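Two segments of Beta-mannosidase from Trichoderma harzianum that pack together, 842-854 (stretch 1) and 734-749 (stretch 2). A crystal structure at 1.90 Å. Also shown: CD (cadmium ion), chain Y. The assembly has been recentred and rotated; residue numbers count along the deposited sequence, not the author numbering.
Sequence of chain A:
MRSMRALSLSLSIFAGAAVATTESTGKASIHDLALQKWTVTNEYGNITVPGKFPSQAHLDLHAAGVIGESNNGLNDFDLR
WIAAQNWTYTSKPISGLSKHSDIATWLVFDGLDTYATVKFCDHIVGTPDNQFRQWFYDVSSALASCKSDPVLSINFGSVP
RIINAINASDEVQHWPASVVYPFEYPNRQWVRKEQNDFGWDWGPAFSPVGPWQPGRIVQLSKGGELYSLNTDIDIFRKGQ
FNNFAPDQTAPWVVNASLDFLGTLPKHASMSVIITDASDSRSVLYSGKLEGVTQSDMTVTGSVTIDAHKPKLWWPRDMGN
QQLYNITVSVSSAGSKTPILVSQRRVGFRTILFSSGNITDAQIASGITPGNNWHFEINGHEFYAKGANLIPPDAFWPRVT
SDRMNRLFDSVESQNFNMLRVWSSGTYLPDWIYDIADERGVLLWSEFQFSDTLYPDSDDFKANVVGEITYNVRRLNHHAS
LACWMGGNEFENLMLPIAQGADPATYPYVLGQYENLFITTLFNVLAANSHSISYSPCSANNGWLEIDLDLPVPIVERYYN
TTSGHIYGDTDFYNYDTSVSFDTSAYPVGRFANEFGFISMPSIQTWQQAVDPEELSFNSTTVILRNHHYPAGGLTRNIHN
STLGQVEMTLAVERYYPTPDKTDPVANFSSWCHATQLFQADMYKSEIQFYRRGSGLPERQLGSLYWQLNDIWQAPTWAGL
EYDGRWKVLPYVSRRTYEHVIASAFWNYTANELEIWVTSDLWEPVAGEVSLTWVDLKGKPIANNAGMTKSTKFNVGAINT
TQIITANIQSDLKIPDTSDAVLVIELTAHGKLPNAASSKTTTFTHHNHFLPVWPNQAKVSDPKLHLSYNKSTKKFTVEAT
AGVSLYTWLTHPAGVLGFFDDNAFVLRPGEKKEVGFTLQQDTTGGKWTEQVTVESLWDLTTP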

# COMPACT_ATOMS: atom_id res chain seq x y z
N THR A 842 -38.02 26.73 -13.79
CA THR A 842 -38.31 25.52 -14.57
C THR A 842 -37.65 24.28 -13.90
O THR A 842 -36.45 24.27 -13.62
CB THR A 842 -37.93 25.69 -16.06
OG1 THR A 842 -37.92 24.40 -16.70
CG2 THR A 842 -36.58 26.36 -16.22
N PHE A 843 -38.47 23.28 -13.62
CA PHE A 843 -38.03 22.03 -13.00
C PHE A 843 -37.99 20.89 -14.03
O PHE A 843 -38.97 20.67 -14.75
CB PHE A 843 -38.99 21.65 -11.87
CG PHE A 843 -39.10 22.69 -10.80
CD1 PHE A 843 -38.08 22.87 -9.88
CD2 PHE A 843 -40.23 23.49 -10.71
CE1 PHE A 843 -38.16 23.83 -8.88
CE2 PHE A 843 -40.32 24.46 -9.72
CZ PHE A 843 -39.29 24.63 -8.80
N THR A 844 -36.87 20.18 -14.12
CA THR A 844 -36.74 19.05 -15.04
C THR A 844 -36.14 17.82 -14.33
O THR A 844 -35.24 17.94 -13.52
CB THR A 844 -35.82 19.39 -16.20
OG1 THR A 844 -34.60 19.84 -15.64
CG2 THR A 844 -36.36 20.48 -16.99
N HIS A 845 -36.66 16.66 -14.66
CA HIS A 845 -36.24 15.41 -14.07
C HIS A 845 -36.11 14.37 -15.19
O HIS A 845 -37.01 14.24 -15.99
CB HIS A 845 -37.31 14.93 -13.08
CG HIS A 845 -36.97 13.67 -12.39
ND1 HIS A 845 -37.77 12.55 -12.44
CD2 HIS A 845 -35.91 13.35 -11.61
CE1 HIS A 845 -37.21 11.60 -11.73
NE2 HIS A 845 -36.09 12.07 -11.20
N HIS A 846 -35.00 13.64 -15.20
CA HIS A 846 -34.72 12.56 -16.14
C HIS A 846 -34.78 11.23 -15.41
O HIS A 846 -34.40 11.12 -14.28
CB HIS A 846 -33.36 12.76 -16.81
CG HIS A 846 -33.26 14.05 -17.55
ND1 HIS A 846 -33.04 15.26 -16.91
CD2 HIS A 846 -33.45 14.35 -18.86
CE1 HIS A 846 -33.06 16.23 -17.80
NE2 HIS A 846 -33.32 15.71 -18.99
N ASN A 847 -35.29 10.23 -16.09
CA ASN A 847 -35.47 8.91 -15.50
C ASN A 847 -35.64 7.90 -16.63
O ASN A 847 -35.67 8.28 -17.82
CB ASN A 847 -36.70 8.92 -14.58
CG ASN A 847 -36.69 7.80 -13.57
OD1 ASN A 847 -35.86 6.88 -13.62
ND2 ASN A 847 -37.60 7.88 -12.63
N HIS A 848 -35.70 6.62 -16.28
CA HIS A 848 -35.96 5.56 -17.25
C HIS A 848 -36.69 4.37 -16.63
O HIS A 848 -36.67 4.18 -15.41
CB HIS A 848 -34.64 5.09 -17.87
CG HIS A 848 -33.94 4.04 -17.06
ND1 HIS A 848 -33.52 4.26 -15.77
CD2 HIS A 848 -33.65 2.75 -17.33
CE1 HIS A 848 -32.97 3.17 -15.29
NE2 HIS A 848 -33.02 2.24 -16.22
N PHE A 849 -37.30 3.55 -17.48
CA PHE A 849 -37.88 2.29 -17.05
C PHE A 849 -37.47 1.15 -17.97
O PHE A 849 -37.70 1.19 -19.19
CB PHE A 849 -39.40 2.34 -17.00
CG PHE A 849 -40.02 1.00 -16.75
CD1 PHE A 849 -39.82 0.34 -15.54
CD2 PHE A 849 -40.80 0.39 -17.71
CE1 PHE A 849 -40.39 -0.92 -15.30
CE2 PHE A 849 -41.38 -0.86 -17.48
CZ PHE A 849 -41.17 -1.52 -16.27
N LEU A 850 -36.88 0.13 -17.37
CA LEU A 850 -36.45 -1.04 -18.08
C LEU A 850 -37.40 -2.18 -17.69
O LEU A 850 -37.51 -2.51 -16.52
CB LEU A 850 -35.03 -1.36 -17.67
CG LEU A 850 -34.22 -2.22 -18.61
CD1 LEU A 850 -33.81 -1.44 -19.86
CD2 LEU A 850 -32.99 -2.74 -17.88
N PRO A 851 -38.10 -2.77 -18.67
CA PRO A 851 -39.11 -3.81 -18.43
C PRO A 851 -38.55 -5.20 -18.12
O PRO A 851 -39.30 -6.15 -17.94
CB PRO A 851 -39.89 -3.85 -19.73
CG PRO A 851 -38.88 -3.46 -20.76
CD PRO A 851 -37.97 -2.46 -20.10
N VAL A 852 -37.23 -5.30 -18.05
CA VAL A 852 -36.57 -6.48 -17.48
C VAL A 852 -35.49 -6.02 -16.49
O VAL A 852 -35.23 -4.83 -16.39
CB VAL A 852 -35.92 -7.35 -18.59
CG1 VAL A 852 -36.99 -7.94 -19.50
CG2 VAL A 852 -34.90 -6.54 -19.38
N TRP A 853 -34.87 -6.96 -15.79
CA TRP A 853 -33.78 -6.62 -14.87
C TRP A 853 -32.57 -6.25 -15.70
O TRP A 853 -32.43 -6.69 -16.84
CB TRP A 853 -33.47 -7.77 -13.91
CG TRP A 853 -34.67 -8.16 -13.11
CD1 TRP A 853 -35.33 -9.34 -13.16
CD2 TRP A 853 -35.40 -7.33 -12.19
NE1 TRP A 853 -36.41 -9.31 -12.31
CE2 TRP A 853 -36.48 -8.09 -11.70
CE3 TRP A 853 -35.23 -6.02 -11.71
CZ2 TRP A 853 -37.40 -7.58 -10.78
CZ3 TRP A 853 -36.15 -5.51 -10.79
CH2 TRP A 853 -37.22 -6.30 -10.34
N PRO A 854 -31.68 -5.42 -15.14
CA PRO A 854 -30.52 -5.02 -15.93
C PRO A 854 -29.77 -6.20 -16.53
O PRO A 854 -29.32 -6.10 -17.68
CB PRO A 854 -29.66 -4.23 -14.94
CG PRO A 854 -30.61 -3.73 -13.92
CD PRO A 854 -31.79 -4.68 -13.86
CD CD Y . -31.70 6.02 -15.43
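Stretch 2 734-749: RRTYEHVIASAFWNYT

Stretch 2 leaves the end of a helix (734-736), turns through Tyr737, Glu738 and His739, and continues as a strand (740-747) that runs in roughly the same direction as strand 842-849, crossing it at -26° with a closest axial approach of 6.4 Å. The CA atoms of Phe843 and Val740 lie 6.6 Å apart, those of His845 and Ile741 5.6 Å, and those of Phe849 and Ala744 6.4 Å.

No backbone-to-backbone hydrogen bond joins the strands; instead the side-chain ND2 of Asn847 donates to Ala742 O (2.9 Å). Waters also bridge the two stretches: one accepts from both Asn847 ND2 and Ala744 N, another links Arg735 NE to His846 O, and a third joins Glu738 OE2 to His846 N. Glu738 OE1 also approaches Thr844 O to 2.7 Å, close enough that the carboxyl group probably carries a proton.

The His845 ring lies flat against Ile741, whose CB sits 3.6 Å from the ring centroid in a CH-pi contact, while His845 ND1 comes within 3.0 Å of Ala742 N.

Apolar contacts pair Phe843 CG with Val740 CG2 (4.1 Å) and Phe849 CB with Ala744 CB (4.1 Å). From Phe849 an edge-to-face aromatic series continues: Phe849 points its edge at the face of Trp746, Trp746 at Trp853, and Trp853 at Tyr748, with Trp853 CH2 3.6 Å from Tyr748 CD2.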

# COMPACT_ATOMS: atom_id res chain seq x y z
N ARG A 734 -29.66 12.22 -5.78
CA ARG A 734 -29.80 13.61 -6.24
C ARG A 734 -31.00 13.80 -7.14
O ARG A 734 -31.78 14.76 -6.95
CB ARG A 734 -28.55 14.08 -6.99
CG ARG A 734 -28.73 15.39 -7.78
CD ARG A 734 -27.62 15.57 -8.80
NE ARG A 734 -26.38 16.16 -8.27
CZ ARG A 734 -25.16 15.93 -8.74
NH1 ARG A 734 -24.95 15.06 -9.72
NH2 ARG A 734 -24.13 16.57 -8.26
N ARG A 735 -31.14 12.92 -8.14
CA ARG A 735 -32.23 13.03 -9.10
C ARG A 735 -33.51 12.71 -8.39
O ARG A 735 -34.55 13.36 -8.63
CB ARG A 735 -32.08 12.07 -10.29
CG ARG A 735 -31.06 12.50 -11.34
CD ARG A 735 -31.27 11.68 -12.63
NE ARG A 735 -30.96 10.26 -12.46
CZ ARG A 735 -29.75 9.73 -12.63
NH1 ARG A 735 -28.70 10.48 -13.00
NH2 ARG A 735 -29.58 8.42 -12.44
N THR A 736 -33.45 11.71 -7.52
CA THR A 736 -34.66 11.25 -6.86
C THR A 736 -35.08 12.19 -5.70
O THR A 736 -36.18 12.06 -5.20
CB THR A 736 -34.52 9.78 -6.36
OG1 THR A 736 -33.78 9.03 -7.31
CG2 THR A 736 -35.88 9.12 -6.17
N TYR A 737 -34.19 13.09 -5.27
CA TYR A 737 -34.51 14.13 -4.31
C TYR A 737 -34.82 15.51 -4.99
O TYR A 737 -34.90 16.54 -4.34
CB TYR A 737 -33.38 14.28 -3.27
CG TYR A 737 -33.34 13.24 -2.13
CD1 TYR A 737 -34.46 12.50 -1.77
CD2 TYR A 737 -32.19 13.07 -1.38
CE1 TYR A 737 -34.42 11.60 -0.69
CE2 TYR A 737 -32.16 12.18 -0.30
CZ TYR A 737 -33.28 11.43 0.02
OH TYR A 737 -33.25 10.53 1.07
N GLU A 738 -34.97 15.51 -6.30
CA GLU A 738 -35.34 16.75 -6.99
C GLU A 738 -36.76 17.17 -6.56
O GLU A 738 -37.58 16.35 -6.12
CB GLU A 738 -35.24 16.58 -8.51
CG GLU A 738 -33.81 16.59 -9.05
CD GLU A 738 -33.75 16.78 -10.54
OE1 GLU A 738 -34.26 17.81 -10.99
OE2 GLU A 738 -33.25 15.93 -11.27
N HIS A 739 -37.04 18.47 -6.69
CA HIS A 739 -38.33 19.03 -6.24
C HIS A 739 -39.53 18.35 -6.88
O HIS A 739 -40.47 18.05 -6.21
CB HIS A 739 -38.38 20.54 -6.46
CG HIS A 739 -37.40 21.30 -5.62
ND1 HIS A 739 -37.50 21.38 -4.25
CD2 HIS A 739 -36.30 22.00 -5.97
CE1 HIS A 739 -36.49 22.10 -3.79
NE2 HIS A 739 -35.76 22.50 -4.80
N VAL A 740 -39.45 18.10 -8.19
CA VAL A 740 -40.53 17.48 -8.96
C VAL A 740 -39.93 16.31 -9.76
O VAL A 740 -39.01 16.50 -10.55
CB VAL A 740 -41.16 18.51 -9.93
CG1 VAL A 740 -42.42 17.97 -10.58
CG2 VAL A 740 -41.49 19.81 -9.20
N ILE A 741 -40.43 15.10 -9.51
CA ILE A 741 -39.92 13.88 -10.13
C ILE A 741 -41.06 13.06 -10.72
O ILE A 741 -42.19 13.12 -10.24
CB ILE A 741 -39.10 13.01 -9.12
CG1 ILE A 741 -39.99 12.57 -7.93
CG2 ILE A 741 -37.89 13.79 -8.62
CD1 ILE A 741 -39.36 11.49 -7.06
N ALA A 742 -40.74 12.34 -11.79
CA ALA A 742 -41.60 11.31 -12.38
C ALA A 742 -40.98 9.97 -12.05
O ALA A 742 -39.80 9.75 -12.32
CB ALA A 742 -41.67 11.49 -13.90
N SER A 743 -41.77 9.07 -11.50
CA SER A 743 -41.25 7.86 -10.91
C SER A 743 -41.98 6.65 -11.48
O SER A 743 -43.21 6.67 -11.59
CB SER A 743 -41.42 7.90 -9.39
OG SER A 743 -40.64 8.93 -8.78
N ALA A 744 -41.22 5.59 -11.82
CA ALA A 744 -41.77 4.38 -12.42
C ALA A 744 -41.87 3.28 -11.38
O ALA A 744 -40.87 2.90 -10.81
CB ALA A 744 -40.91 3.90 -13.58
N PHE A 745 -43.07 2.78 -11.18
CA PHE A 745 -43.35 1.71 -10.21
C PHE A 745 -43.71 0.45 -10.98
O PHE A 745 -44.70 0.44 -11.73
CB PHE A 745 -44.53 2.09 -9.31
CG PHE A 745 -44.22 3.15 -8.30
CD1 PHE A 745 -44.27 4.49 -8.63
CD2 PHE A 745 -43.88 2.80 -7.01
CE1 PHE A 745 -43.99 5.48 -7.70
CE2 PHE A 745 -43.59 3.78 -6.06
CZ PHE A 745 -43.65 5.11 -6.40
N TRP A 746 -42.93 -0.60 -10.80
CA TRP A 746 -43.15 -1.84 -11.55
C TRP A 746 -43.58 -2.95 -10.61
O TRP A 746 -42.80 -3.41 -9.78
CB TRP A 746 -41.88 -2.24 -12.30
CG TRP A 746 -42.06 -3.45 -13.22
CD1 TRP A 746 -43.21 -3.85 -13.87
CD2 TRP A 746 -41.04 -4.38 -13.60
NE1 TRP A 746 -42.96 -4.98 -14.61
CE2 TRP A 746 -41.64 -5.32 -14.47
CE3 TRP A 746 -39.68 -4.51 -13.29
CZ2 TRP A 746 -40.92 -6.39 -15.03
CZ3 TRP A 746 -38.96 -5.58 -13.84
CH2 TRP A 746 -39.58 -6.50 -14.70
N ASN A 747 -44.83 -3.36 -10.73
CA ASN A 747 -45.28 -4.56 -10.07
C ASN A 747 -44.96 -5.70 -11.02
O ASN A 747 -45.64 -5.88 -12.02
CB ASN A 747 -46.77 -4.48 -9.75
CG ASN A 747 -47.25 -5.64 -8.92
OD1 ASN A 747 -46.69 -6.74 -8.99
ND2 ASN A 747 -48.29 -5.42 -8.11
N TYR A 748 -43.90 -6.45 -10.73
CA TYR A 748 -43.39 -7.43 -11.69
C TYR A 748 -44.08 -8.79 -11.62
O TYR A 748 -43.90 -9.59 -12.51
CB TYR A 748 -41.87 -7.58 -11.59
CG TYR A 748 -41.32 -7.85 -10.20
CD1 TYR A 748 -41.43 -9.11 -9.61
CD2 TYR A 748 -40.67 -6.84 -9.47
CE1 TYR A 748 -40.93 -9.35 -8.34
CE2 TYR A 748 -40.15 -7.07 -8.21
CZ TYR A 748 -40.29 -8.32 -7.64
OH TYR A 748 -39.79 -8.57 -6.40
N THR A 749 -44.85 -9.05 -10.57
CA THR A 749 -45.68 -10.27 -10.52
C THR A 749 -46.95 -10.10 -11.37
O THR A 749 -47.33 -11.01 -12.11
CB THR A 749 -46.09 -10.66 -9.09
OG1 THR A 749 -46.66 -9.52 -8.43
CG2 THR A 749 -44.90 -11.17 -8.29
O HOH W 1 -33.56 9.49 -12.18
O HOH W 2 -35.77 9.26 -9.78
O HOH W 3 -32.99 14.64 -13.35
O HOH W 4 -35.05 20.98 -11.54
O HOH W 5 -38.32 5.24 -11.32
O HOH W 6 -29.25 4.72 -15.60
O HOH W 7 -31.46 8.43 -16.81